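Local structure of glucokinase (Leishmania braziliensis MHOM/BR/75/M2904, 6EDI) at residues A[80-85]-A[132-137]; A[172-177]-A[389-394]; A[200-205]-A[219-224]; A[212-217]-A[277-282]. The protein probably phosphorylates D-glucose with ATP as the phosphoryl donor. All blocks are in the same frame, centred on the assembly; numbering follows the deposited sequence.

Contact 1: A[80-85]-A[132-137]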
loop_
_atom_site.group_PDB
_atom_site.type_symbol
_atom_site.label_atom_id
_atom_site.label_comp_id
_atom_site.label_asym_id
_atom_site.label_seq_id
_atom_site.Cartn_x
_atom_site.Cartn_y
_atom_site.Cartn_z
ATOM N N ASP A 80 11.667 -26.563 -12.483
ATOM C CA ASP A 80 12.744 -25.617 -12.206
ATOM C C ASP A 80 12.480 -24.296 -12.930
ATOM O O ASP A 80 12.346 -24.274 -14.158
ATOM C CB ASP A 80 14.083 -26.220 -12.663
ATOM C CG ASP A 80 15.292 -25.366 -12.285
ATOM O OD1 ASP A 80 15.150 -24.145 -12.044
ATOM O OD2 ASP A 80 16.410 -25.922 -12.252
ATOM N N ILE A 81 12.440 -23.200 -12.168
ATOM C CA ILE A 81 12.097 -21.875 -12.703
ATOM C C ILE A 81 13.116 -21.357 -13.717
ATOM O O ILE A 81 12.789 -20.524 -14.568
ATOM C CB ILE A 81 11.932 -20.826 -11.563
ATOM C CG1 ILE A 81 11.147 -19.607 -12.049
ATOM C CG2 ILE A 81 13.282 -20.406 -11.006
ATOM C CD1 ILE A 81 9.715 -19.928 -12.399
ATOM N N ARG A 82 14.352 -21.837 -13.615
ATOM C CA ARG A 82 15.423 -21.401 -14.510
ATOM C C ARG A 82 15.207 -21.938 -15.921
ATOM O O ARG A 82 15.834 -21.479 -16.871
ATOM C CB ARG A 82 16.784 -21.838 -13.961
ATOM C CG ARG A 82 17.149 -21.167 -12.636
ATOM C CD ARG A 82 18.254 -21.893 -11.894
ATOM N NE ARG A 82 17.814 -23.193 -11.392
ATOM C CZ ARG A 82 18.539 -23.967 -10.589
ATOM N NH1 ARG A 82 19.743 -23.576 -10.197
ATOM N NH2 ARG A 82 18.062 -25.136 -10.182
ATOM N N GLN A 83 14.299 -22.898 -16.057
ATOM C CA GLN A 83 13.922 -23.407 -17.375
ATOM C C GLN A 83 13.242 -22.334 -18.241
ATOM O O GLN A 83 13.138 -22.489 -19.452
ATOM C CB GLN A 83 13.045 -24.663 -17.257
ATOM C CG GLN A 83 12.852 -25.420 -18.574
ATOM C CD GLN A 83 12.250 -26.809 -18.395
ATOM O OE1 GLN A 83 11.776 -27.164 -17.311
ATOM N NE2 GLN A 83 12.277 -27.607 -19.461
ATOM N N LEU A 84 12.806 -21.229 -17.631
ATOM C CA LEU A 84 12.273 -20.117 -18.419
ATOM C C LEU A 84 13.309 -19.667 -19.453
ATOM O O LEU A 84 12.950 -19.303 -20.564
ATOM C CB LEU A 84 11.847 -18.935 -17.530
ATOM C CG LEU A 84 10.711 -19.190 -16.533
ATOM C CD1 LEU A 84 10.243 -17.903 -15.904
ATOM C CD2 LEU A 84 9.554 -19.851 -17.224
ATOM N N LEU A 85 14.591 -19.726 -19.089
ATOM C CA LEU A 85 15.669 -19.288 -19.981
ATOM C C LEU A 85 15.689 -20.090 -21.278
ATOM O O LEU A 85 15.845 -19.531 -22.368
ATOM C CB LEU A 85 17.035 -19.363 -19.289
ATOM C CG LEU A 85 17.448 -18.147 -18.459
ATOM C CD1 LEU A 85 16.546 -17.990 -17.259
ATOM C CD2 LEU A 85 18.900 -18.240 -18.008
ATOM N N ASN A 132 7.159 -25.490 -4.825
ATOM C CA ASN A 132 7.094 -26.666 -5.709
ATOM C C ASN A 132 7.988 -26.620 -6.968
ATOM O O ASN A 132 7.958 -27.525 -7.809
ATOM C CB ASN A 132 5.635 -27.028 -6.058
ATOM C CG ASN A 132 4.954 -26.002 -6.952
ATOM O OD1 ASN A 132 5.604 -25.269 -7.695
ATOM N ND2 ASN A 132 3.623 -25.962 -6.894
ATOM N N LEU A 133 8.775 -25.560 -7.094
ATOM C CA LEU A 133 9.729 -25.449 -8.185
ATOM C C LEU A 133 11.102 -25.194 -7.598
ATOM O O LEU A 133 11.226 -24.681 -6.480
ATOM C CB LEU A 133 9.360 -24.310 -9.143
ATOM C CG LEU A 133 8.080 -24.438 -9.962
ATOM C CD1 LEU A 133 7.780 -23.137 -10.679
ATOM C CD2 LEU A 133 8.239 -25.563 -10.958
ATOM N N LYS A 134 12.124 -25.543 -8.367
ATOM C CA LYS A 134 13.509 -25.311 -7.989
ATOM C C LYS A 134 13.996 -23.963 -8.521
ATOM O O LYS A 134 13.461 -23.446 -9.497
ATOM C CB LYS A 134 14.367 -26.414 -8.604
ATOM C CG LYS A 134 15.649 -26.666 -7.874
ATOM C CD LYS A 134 15.702 -28.092 -7.370
ATOM C CE LYS A 134 16.354 -28.127 -5.994
ATOM N NZ LYS A 134 17.540 -27.229 -5.940
ATOM N N GLY A 135 15.017 -23.398 -7.886
ATOM C CA GLY A 135 15.738 -22.289 -8.478
ATOM C C GLY A 135 15.200 -20.913 -8.147
ATOM O O GLY A 135 14.135 -20.764 -7.537
ATOM N N ILE A 136 15.954 -19.906 -8.567
ATOM C CA ILE A 136 15.551 -18.518 -8.421
ATOM C C ILE A 136 15.401 -17.889 -9.803
ATOM O O ILE A 136 16.238 -18.101 -10.685
ATOM C CB ILE A 136 16.584 -17.737 -7.586
ATOM C CG1 ILE A 136 16.796 -18.426 -6.234
ATOM C CG2 ILE A 136 16.171 -16.268 -7.426
ATOM C CD1 ILE A 136 15.536 -18.577 -5.403
ATOM N N ALA A 137 14.310 -17.156 -10.008
ATOM C CA ALA A 137 14.138 -16.372 -11.223
ATOM C C ALA A 137 14.893 -15.074 -11.039
ATOM O O ALA A 137 14.625 -14.335 -10.092
ATOM C CB ALA A 137 12.676 -16.088 -11.472
#
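Ile81 forms the tight side of this contact. Ile81 N donates to Lys134 O at 2.9 Å, almost straight (167°) and in the carbonyl plane. Ile81 CG2 sits in the crowded place between backbone N and carbonyl carbon, and so presses on the chain opposite, 3.5 Å from Gly135 C. Ile81 CG1 is anti to the backbone N and meets Ala137 CB at 3.9 Å. Ile81 CD1 touches Leu133 CD1, and the two side chains cross at about a right angle. Val47 of strand 41-48 also packs on Ile81.

Asp80 heads an Asx turn that leads toward the helix running on to residue 98, and a single bridge joins its backbone to that of Lys134. OD1 accepts twice. Arg82 N comes from above the carboxylate plane, and Arg82 NE meets Asp80 OD1 on its syn lone pair at 2.9 Å. Arg82 NH2 reaches Asp80 OD2 at 2.8 Å, so the guanidinium grips the carboxylate side-on. Lys78 adds a second salt bridge to OD2.

The solvent side is looser. The Arg82 chain bends at chi3 (-69°), which sets Gly135 CA 3.6 Å from the guanidinium plane of Arg82, off toward the rim of one face. Gly135 has no side chain, so the flat group can come down onto its backbone. Arg82 and Lys134 are exposed and run side by side. Arg82 NH2 and Lys134 NZ stay 4.8 Å apart, unbonded.

Contact 2: A[172-177]-A[389-394]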
loop_
_atom_site.group_PDB
_atom_site.type_symbol
_atom_site.label_atom_id
_atom_site.label_comp_id
_atom_site.label_asym_id
_atom_site.label_seq_id
_atom_site.Cartn_x
_atom_site.Cartn_y
_atom_site.Cartn_z
ATOM N N GLY A 172 -11.350 0.139 -22.401
ATOM C CA GLY A 172 -12.752 0.520 -22.491
ATOM C C GLY A 172 -13.665 -0.685 -22.365
ATOM O O GLY A 172 -14.855 -0.606 -22.653
ATOM N N ILE A 173 -13.102 -1.798 -21.904
ATOM C CA ILE A 173 -13.773 -3.090 -21.947
ATOM C C ILE A 173 -14.048 -3.668 -20.550
ATOM O O ILE A 173 -14.437 -4.831 -20.396
ATOM C CB ILE A 173 -12.961 -4.039 -22.867
ATOM C CG1 ILE A 173 -13.882 -4.665 -23.892
ATOM C CG2 ILE A 173 -12.068 -5.003 -22.110
ATOM C CD1 ILE A 173 -14.573 -3.582 -24.658
ATOM N N LEU A 174 -13.869 -2.838 -19.526
ATOM C CA LEU A 174 -14.049 -3.309 -18.143
ATOM C C LEU A 174 -15.428 -3.930 -17.899
ATOM O O LEU A 174 -15.527 -4.988 -17.288
ATOM C CB LEU A 174 -13.783 -2.180 -17.132
ATOM C CG LEU A 174 -13.755 -2.613 -15.666
ATOM C CD1 LEU A 174 -12.597 -3.560 -15.428
ATOM C CD2 LEU A 174 -13.639 -1.415 -14.715
ATOM N N SER A 175 -16.485 -3.297 -18.406
ATOM C CA SER A 175 -17.841 -3.761 -18.123
ATOM C C SER A 175 -18.154 -5.158 -18.711
ATOM O O SER A 175 -19.076 -5.839 -18.259
ATOM C CB SER A 175 -18.875 -2.736 -18.598
ATOM O OG SER A 175 -18.817 -2.566 -19.995
ATOM N N ASP A 176 -17.404 -5.583 -19.720
ATOM C CA ASP A 176 -17.623 -6.928 -20.260
ATOM C C ASP A 176 -17.114 -8.020 -19.314
ATOM O O ASP A 176 -17.552 -9.161 -19.394
ATOM C CB ASP A 176 -16.986 -7.072 -21.644
ATOM C CG ASP A 176 -17.609 -6.141 -22.674
ATOM O OD1 ASP A 176 -18.815 -6.271 -22.950
ATOM O OD2 ASP A 176 -16.888 -5.278 -23.209
ATOM N N TYR A 177 -16.216 -7.658 -18.401
ATOM C CA TYR A 177 -15.552 -8.642 -17.549
ATOM C C TYR A 177 -15.887 -8.485 -16.074
ATOM O O TYR A 177 -15.694 -9.408 -15.278
ATOM C CB TYR A 177 -14.033 -8.608 -17.779
ATOM C CG TYR A 177 -13.669 -9.078 -19.161
ATOM C CD1 TYR A 177 -13.751 -8.217 -20.242
ATOM C CD2 TYR A 177 -13.283 -10.386 -19.394
ATOM C CE1 TYR A 177 -13.444 -8.640 -21.518
ATOM C CE2 TYR A 177 -12.976 -10.824 -20.674
ATOM C CZ TYR A 177 -13.064 -9.945 -21.731
ATOM O OH TYR A 177 -12.756 -10.357 -23.014
ATOM N N THR A 389 -16.590 2.213 -4.722
ATOM C CA THR A 389 -17.381 1.432 -5.661
ATOM C C THR A 389 -16.809 0.020 -5.704
ATOM O O THR A 389 -15.608 -0.149 -5.938
ATOM C CB THR A 389 -17.321 2.081 -7.063
ATOM O OG1 THR A 389 -17.961 3.362 -7.015
ATOM C CG2 THR A 389 -17.993 1.215 -8.118
ATOM N N PHE A 390 -17.647 -0.993 -5.458
ATOM C CA PHE A 390 -17.196 -2.388 -5.499
ATOM C C PHE A 390 -17.592 -3.054 -6.800
ATOM O O PHE A 390 -18.702 -2.844 -7.299
ATOM C CB PHE A 390 -17.752 -3.210 -4.337
ATOM C CG PHE A 390 -16.920 -3.136 -3.082
ATOM C CD1 PHE A 390 -16.663 -1.915 -2.470
ATOM C CD2 PHE A 390 -16.410 -4.289 -2.509
ATOM C CE1 PHE A 390 -15.902 -1.854 -1.310
ATOM C CE2 PHE A 390 -15.662 -4.247 -1.358
ATOM C CZ PHE A 390 -15.395 -3.029 -0.754
ATOM N N LEU A 391 -16.658 -3.823 -7.349
ATOM C CA LEU A 391 -16.862 -4.550 -8.601
ATOM C C LEU A 391 -16.539 -6.029 -8.403
ATOM O O LEU A 391 -15.764 -6.385 -7.517
ATOM C CB LEU A 391 -15.973 -3.978 -9.716
ATOM C CG LEU A 391 -16.016 -2.486 -10.041
ATOM C CD1 LEU A 391 -15.065 -2.209 -11.196
ATOM C CD2 LEU A 391 -17.426 -2.027 -10.392
ATOM N N ARG A 392 -17.107 -6.867 -9.270
ATOM C CA ARG A 392 -16.996 -8.318 -9.229
ATOM C C ARG A 392 -16.651 -8.836 -10.609
ATOM O O ARG A 392 -17.333 -8.486 -11.566
ATOM C CB ARG A 392 -18.380 -8.870 -8.971
ATOM C CG ARG A 392 -18.593 -9.555 -7.703
ATOM C CD ARG A 392 -20.063 -9.840 -7.666
ATOM N NE ARG A 392 -20.414 -10.679 -8.795
ATOM C CZ ARG A 392 -21.560 -10.602 -9.454
ATOM N NH1 ARG A 392 -22.470 -9.724 -9.079
ATOM N NH2 ARG A 392 -21.786 -11.415 -10.472
ATOM N N GLN A 393 -15.655 -9.709 -10.719
ATOM C CA GLN A 393 -15.384 -10.358 -12.001
ATOM C C GLN A 393 -16.512 -11.322 -12.375
ATOM O O GLN A 393 -16.957 -12.108 -11.541
ATOM C CB GLN A 393 -14.057 -11.118 -11.961
ATOM C CG GLN A 393 -13.584 -11.498 -13.355
ATOM C CD GLN A 393 -12.263 -12.224 -13.373
ATOM O OE1 GLN A 393 -11.562 -12.296 -12.361
ATOM N NE2 GLN A 393 -11.920 -12.797 -14.536
ATOM N N VAL A 394 -16.959 -11.273 -13.634
ATOM C CA VAL A 394 -18.005 -12.183 -14.112
ATOM C C VAL A 394 -17.579 -13.034 -15.304
ATOM O O VAL A 394 -18.185 -14.078 -15.564
ATOM C CB VAL A 394 -19.305 -11.434 -14.459
ATOM C CG1 VAL A 394 -19.879 -10.765 -13.220
ATOM C CG2 VAL A 394 -19.064 -10.402 -15.566
#
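This is a small, mainly backbone contact, where a short, weakly bonded helix at 174-177 meets the end of strand 389-393. Chain 172-177 leads directly into strand 178-182, which is outermost within this chain and antiparallel to 389-393. One hydrogen bond joins the segments. Val394 N donates to Tyr177 O at 2.8 Å, nearly straight at 173°, but it approaches from 33° above the carbonyl plane. Gln393 CA also makes a CA-H...O contact of 3.4 Å to Tyr177 O.

Side chains close round this carbonyl. Val394 CG2, in the crowded place between backbone N and carbonyl carbon, lies 3.5 Å from Tyr177 O. Gln393 CG, anti to its backbone N, comes equally near that oxygen. The extended Gln393 chain carries its amide past the contact, to Ser395 O through NE2 and to Gly350 N through OE1. The Tyr177 ring turns away, and its OH bonds to Val16 N.

The apolar part is one meeting of methyls. Leu174 CD2 touches Leu391 CD1 at 3.9 Å, the two side chains crossing obliquely. Leu174 CG is anti to its backbone N, which brings the branch across toward the strand.

Gly172 closes the preceding helix in a Schellman motif. What follows is a short helix running into strand 178-182, the antiparallel neighbour of 389-393 at the edge, within this chain, of a mixed six-stranded sheet.

Contact 3: A[200-205]-A[219-224]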
loop_
_atom_site.group_PDB
_atom_site.type_symbol
_atom_site.label_atom_id
_atom_site.label_comp_id
_atom_site.label_asym_id
_atom_site.label_seq_id
_atom_site.Cartn_x
_atom_site.Cartn_y
_atom_site.Cartn_z
ATOM N N ILE A 200 -12.010 1.704 -14.078
ATOM C CA ILE A 200 -11.652 1.817 -12.658
ATOM C C ILE A 200 -11.551 3.295 -12.317
ATOM O O ILE A 200 -11.715 3.697 -11.167
ATOM C CB ILE A 200 -10.322 1.124 -12.293
ATOM C CG1 ILE A 200 -9.169 1.641 -13.158
ATOM C CG2 ILE A 200 -10.450 -0.395 -12.415
ATOM C CD1 ILE A 200 -7.793 1.287 -12.584
ATOM N N GLY A 201 -11.290 4.109 -13.334
ATOM C CA GLY A 201 -11.213 5.549 -13.140
ATOM C C GLY A 201 -9.881 6.017 -12.585
ATOM O O GLY A 201 -8.973 5.213 -12.372
ATOM N N ARG A 202 -9.759 7.327 -12.369
ATOM C CA ARG A 202 -8.526 7.917 -11.842
ATOM C C ARG A 202 -8.502 7.943 -10.314
ATOM O O ARG A 202 -8.764 8.978 -9.679
ATOM C CB ARG A 202 -8.327 9.333 -12.384
ATOM C CG ARG A 202 -8.280 9.388 -13.894
ATOM C CD ARG A 202 -6.996 10.022 -14.384
ATOM N NE ARG A 202 -6.856 9.873 -15.827
ATOM C CZ ARG A 202 -6.933 10.872 -16.692
ATOM N NH1 ARG A 202 -7.120 12.114 -16.260
ATOM N NH2 ARG A 202 -6.800 10.632 -17.989
ATOM N N GLY A 203 -8.177 6.794 -9.734
ATOM C CA GLY A 203 -8.066 6.650 -8.296
ATOM C C GLY A 203 -7.547 5.267 -7.973
ATOM O O GLY A 203 -7.291 4.458 -8.878
ATOM N N ARG A 204 -7.379 4.977 -6.692
ATOM C CA ARG A 204 -6.863 3.671 -6.326
ATOM C C ARG A 204 -7.896 2.599 -6.563
ATOM O O ARG A 204 -9.097 2.800 -6.351
ATOM C CB ARG A 204 -6.439 3.616 -4.860
ATOM C CG ARG A 204 -5.093 4.253 -4.569
ATOM C CD ARG A 204 -4.848 4.319 -3.070
ATOM N NE ARG A 204 -3.531 4.868 -2.768
ATOM C CZ ARG A 204 -3.127 5.144 -1.538
ATOM N NH1 ARG A 204 -3.948 4.900 -0.528
ATOM N NH2 ARG A 204 -1.913 5.635 -1.321
ATOM N N CYS A 205 -7.402 1.442 -6.979
ATOM C CA CYS A 205 -8.214 0.246 -7.081
ATOM C C CYS A 205 -7.594 -0.838 -6.188
ATOM O O CYS A 205 -6.457 -1.269 -6.405
ATOM C CB CYS A 205 -8.269 -0.209 -8.538
ATOM S SG CYS A 205 -9.165 -1.734 -8.760
ATOM N N ILE A 219 -3.738 -1.122 -7.193
ATOM C CA ILE A 219 -3.405 -0.261 -8.311
ATOM C C ILE A 219 -3.448 1.154 -7.744
ATOM O O ILE A 219 -4.512 1.663 -7.370
ATOM C CB ILE A 219 -4.388 -0.369 -9.477
ATOM C CG1 ILE A 219 -4.652 -1.832 -9.856
ATOM C CG2 ILE A 219 -3.850 0.415 -10.696
ATOM C CD1 ILE A 219 -5.635 -2.000 -10.982
ATOM N N HIS A 220 -2.282 1.773 -7.632
ATOM C CA HIS A 220 -2.213 3.138 -7.088
ATOM C C HIS A 220 -2.186 4.130 -8.237
ATOM O O HIS A 220 -1.383 3.981 -9.158
ATOM C CB HIS A 220 -0.972 3.293 -6.215
ATOM C CG HIS A 220 -0.732 4.703 -5.749
ATOM N ND1 HIS A 220 -1.568 5.344 -4.867
ATOM C CD2 HIS A 220 0.257 5.579 -6.042
ATOM C CE1 HIS A 220 -1.111 6.565 -4.634
ATOM N NE2 HIS A 220 -0.003 6.729 -5.329
ATOM N N TYR A 221 -3.083 5.116 -8.211
ATOM C CA TYR A 221 -3.093 6.148 -9.240
ATOM C C TYR A 221 -2.194 7.293 -8.816
ATOM O O TYR A 221 -2.243 7.726 -7.668
ATOM C CB TYR A 221 -4.503 6.682 -9.518
ATOM C CG TYR A 221 -4.470 7.861 -10.464
ATOM C CD1 TYR A 221 -4.167 7.693 -11.804
ATOM C CD2 TYR A 221 -4.713 9.148 -10.005
ATOM C CE1 TYR A 221 -4.115 8.765 -12.666
ATOM C CE2 TYR A 221 -4.660 10.229 -10.863
ATOM C CZ TYR A 221 -4.366 10.030 -12.190
ATOM O OH TYR A 221 -4.316 11.095 -13.049
ATOM N N VAL A 222 -1.381 7.764 -9.757
ATOM C CA VAL A 222 -0.370 8.791 -9.510
ATOM C C VAL A 222 -0.700 10.069 -10.289
ATOM O O VAL A 222 -0.475 10.149 -11.502
ATOM C CB VAL A 222 1.042 8.306 -9.930
ATOM C CG1 VAL A 222 2.053 9.403 -9.675
ATOM C CG2 VAL A 222 1.445 7.016 -9.199
ATOM N N GLY A 223 -1.216 11.081 -9.598
ATOM C CA GLY A 223 -1.686 12.280 -10.276
ATOM C C GLY A 223 -0.622 13.067 -11.032
ATOM O O GLY A 223 -0.902 13.635 -12.100
ATOM N N VAL A 224 0.594 13.090 -10.486
ATOM C CA VAL A 224 1.697 13.875 -11.049
ATOM C C VAL A 224 1.981 13.478 -12.484
ATOM O O VAL A 224 2.142 14.331 -13.355
ATOM C CB VAL A 224 2.998 13.693 -10.242
ATOM C CG1 VAL A 224 4.055 14.671 -10.723
ATOM C CG2 VAL A 224 2.748 13.889 -8.764
#
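Ile219 O takes one hydrogen bond, from Cys205 N at 2.9 Å in the carbonyl plane. Arg204 CA adds a weaker CA-H...O contact to Ile219 O at 3.3 Å. Ile219 N returns a bond to Cys205 O at 2.8 Å, so these residues form an antiparallel hydrogen-bonded pair. Their side chains share a face of the sheet, Cys205 CB to Ile219 CB at 4.0 Å.

Arg204 reaches out with an extended chain. Arg204 NE donates to His220 ND1 at 2.9 Å and 175°, in the guanidinium plane and close to the imidazole plane, although the two planes are 54° apart. NH1 goes to Phe341 O and NH2 to Ala232 O of the second subunit, so three acceptors fix the guanidinium.

Arg202 lies on the Tyr221 ring. Arg202 CB makes a CH-pi contact over the ring centre, 4.1 Å from the Tyr221 centroid. The bend at chi2 (-123°) brings Arg202 CD to 3.2 Å from Tyr221 OH. Arg202 NE makes a salt bridge to Asp226 OD1, and Tyr221 OH hydrogen-bonds to the same oxygen.

Asn123 of the second subunit bonds to Arg202 O and packs on Tyr221. The arrangement is the open end of a beta hairpin, strands 205-210 and 214-222, at the dimer interface.

Contact 4: A[212-217]-A[277-282]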
loop_
_atom_site.group_PDB
_atom_site.type_symbol
_atom_site.label_atom_id
_atom_site.label_comp_id
_atom_site.label_asym_id
_atom_site.label_seq_id
_atom_site.Cartn_x
_atom_site.Cartn_y
_atom_site.Cartn_z
ATOM N N THR A 212 -7.671 -20.748 -3.514
ATOM C CA THR A 212 -6.881 -21.545 -2.573
ATOM C C THR A 212 -6.389 -20.663 -1.427
ATOM O O THR A 212 -6.554 -20.998 -0.245
ATOM C CB THR A 212 -5.683 -22.238 -3.278
ATOM O OG1 THR A 212 -6.086 -23.538 -3.735
ATOM C CG2 THR A 212 -4.488 -22.384 -2.333
ATOM N N GLY A 213 -5.790 -19.532 -1.786
ATOM C CA GLY A 213 -5.428 -18.520 -0.822
ATOM C C GLY A 213 -6.230 -17.293 -1.180
ATOM O O GLY A 213 -7.129 -17.368 -2.011
ATOM N N VAL A 214 -5.919 -16.166 -0.560
ATOM C CA VAL A 214 -6.578 -14.930 -0.928
ATOM C C VAL A 214 -5.503 -13.948 -1.338
ATOM O O VAL A 214 -4.763 -13.429 -0.496
ATOM C CB VAL A 214 -7.472 -14.379 0.214
ATOM C CG1 VAL A 214 -8.098 -13.038 -0.193
ATOM C CG2 VAL A 214 -8.565 -15.366 0.532
ATOM N N GLY A 215 -5.387 -13.717 -2.643
ATOM C CA GLY A 215 -4.433 -12.740 -3.127
ATOM C C GLY A 215 -4.928 -11.306 -2.997
ATOM O O GLY A 215 -6.139 -11.051 -2.912
ATOM N N SER A 216 -3.984 -10.367 -2.999
ATOM C CA SER A 216 -4.303 -8.950 -2.941
ATOM C C SER A 216 -3.210 -8.104 -3.589
ATOM O O SER A 216 -2.045 -8.514 -3.660
ATOM C CB SER A 216 -4.464 -8.510 -1.498
ATOM O OG SER A 216 -3.289 -8.834 -0.813
ATOM N N SER A 217 -3.599 -6.921 -4.054
ATOM C CA SER A 217 -2.682 -5.976 -4.680
ATOM C C SER A 217 -3.398 -4.645 -4.832
ATOM O O SER A 217 -4.632 -4.559 -4.739
ATOM C CB SER A 217 -2.185 -6.487 -6.045
ATOM O OG SER A 217 -3.268 -6.817 -6.899
ATOM N N ALA A 277 -7.835 -17.264 5.905
ATOM C CA ALA A 277 -8.331 -18.530 6.431
ATOM C C ALA A 277 -9.858 -18.572 6.542
ATOM O O ALA A 277 -10.443 -19.640 6.600
ATOM C CB ALA A 277 -7.675 -18.848 7.762
ATOM N N ALA A 278 -10.497 -17.408 6.568
ATOM C CA ALA A 278 -11.957 -17.332 6.632
ATOM C C ALA A 278 -12.595 -17.029 5.288
ATOM O O ALA A 278 -13.806 -16.830 5.217
ATOM C CB ALA A 278 -12.393 -16.270 7.661
ATOM N N SER A 279 -11.800 -16.991 4.220
ATOM C CA SER A 279 -12.315 -16.544 2.932
ATOM C C SER A 279 -11.824 -17.388 1.742
ATOM O O SER A 279 -12.162 -17.096 0.595
ATOM C CB SER A 279 -11.991 -15.048 2.736
ATOM O OG SER A 279 -10.630 -14.787 3.056
ATOM N N ASN A 280 -11.041 -18.429 2.021
ATOM C CA ASN A 280 -10.546 -19.354 0.987
ATOM C C ASN A 280 -11.275 -20.711 0.952
ATOM O O ASN A 280 -12.261 -20.914 1.663
ATOM C CB ASN A 280 -9.046 -19.587 1.176
ATOM C CG ASN A 280 -8.725 -20.300 2.479
ATOM O OD1 ASN A 280 -9.604 -20.512 3.315
ATOM N ND2 ASN A 280 -7.460 -20.655 2.664
ATOM N N GLY A 281 -10.789 -21.644 0.128
ATOM C CA GLY A 281 -11.380 -22.973 0.056
ATOM C C GLY A 281 -11.371 -23.696 1.396
ATOM O O GLY A 281 -12.395 -24.228 1.836
ATOM N N ALA A 282 -10.208 -23.708 2.043
ATOM C CA ALA A 282 -10.063 -24.308 3.360
ATOM C C ALA A 282 -11.083 -23.756 4.337
ATOM O O ALA A 282 -11.692 -24.507 5.096
ATOM C CB ALA A 282 -8.673 -24.088 3.885
HETATM O O HOH W 1 -7.652 -23.317 0.426
#
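The Asn280 carboxamide is the flat side chain here, and it meets 212-217 by its nitrogen end. Asn280 ND2 gives a weak hydrogen bond to Thr212 O at 3.1 Å, bent to 135°. A water lies over one side of the group, 3.8 Å from Asn280 CG. At the other end OD1 accepts from Gly283 N, which makes Asn280 the N-cap of helix 281-292. CG stands between backbone N and carbonyl carbon (chi1 65°), which turns the amide to both jobs.

Thr212 O is the meeting point. Thr212 O also accepts a hydrogen bond from that water at 2.7 Å, and the water accepts from Ala282 N at 3.0 Å. Asn280 CB lies 3.2 Å from Thr212 O. Thr212 sits in the glycine-rich turn between antiparallel strands 205-210 and 214-222. In actin-like kinases such a Gly-Thr-Gly hairpin turn is the second phosphate loop, so it probably faces the ATP phosphates here. Gly211 of this turn bonds by its backbone to Gly281.

Deeper in, Val214 points at the other segment. Val214 CG2, anti to the carbonyl carbon, touches Ser279 OG at 3.3 Å. That hydroxyl is bonded to Trp275 O, while Val214 N is bonded to Glu276 OE2.

Contacts 2, 3 and 4 all reach one mixed six-stranded sheet, while contact 1 lies apart, on the other side of the chain's centre from contact 2. Contacts 3 and 4 share strand 214-222 but lie toward its two ends, with centres about 25 Å apart. Contact 3 is the buried one and joins sheet pairing to the subunit interface. The others are partly buried. Contact 2 touches contact 3 where Leu174 packs on Ile200. The chemistry follows the place. Contact 1 pairs an apolar inner side with exposed charges, contact 2 is mostly backbone, contact 3 mixes strand pairing with arginines, and contact 4 relies on a weak amide bond and a water.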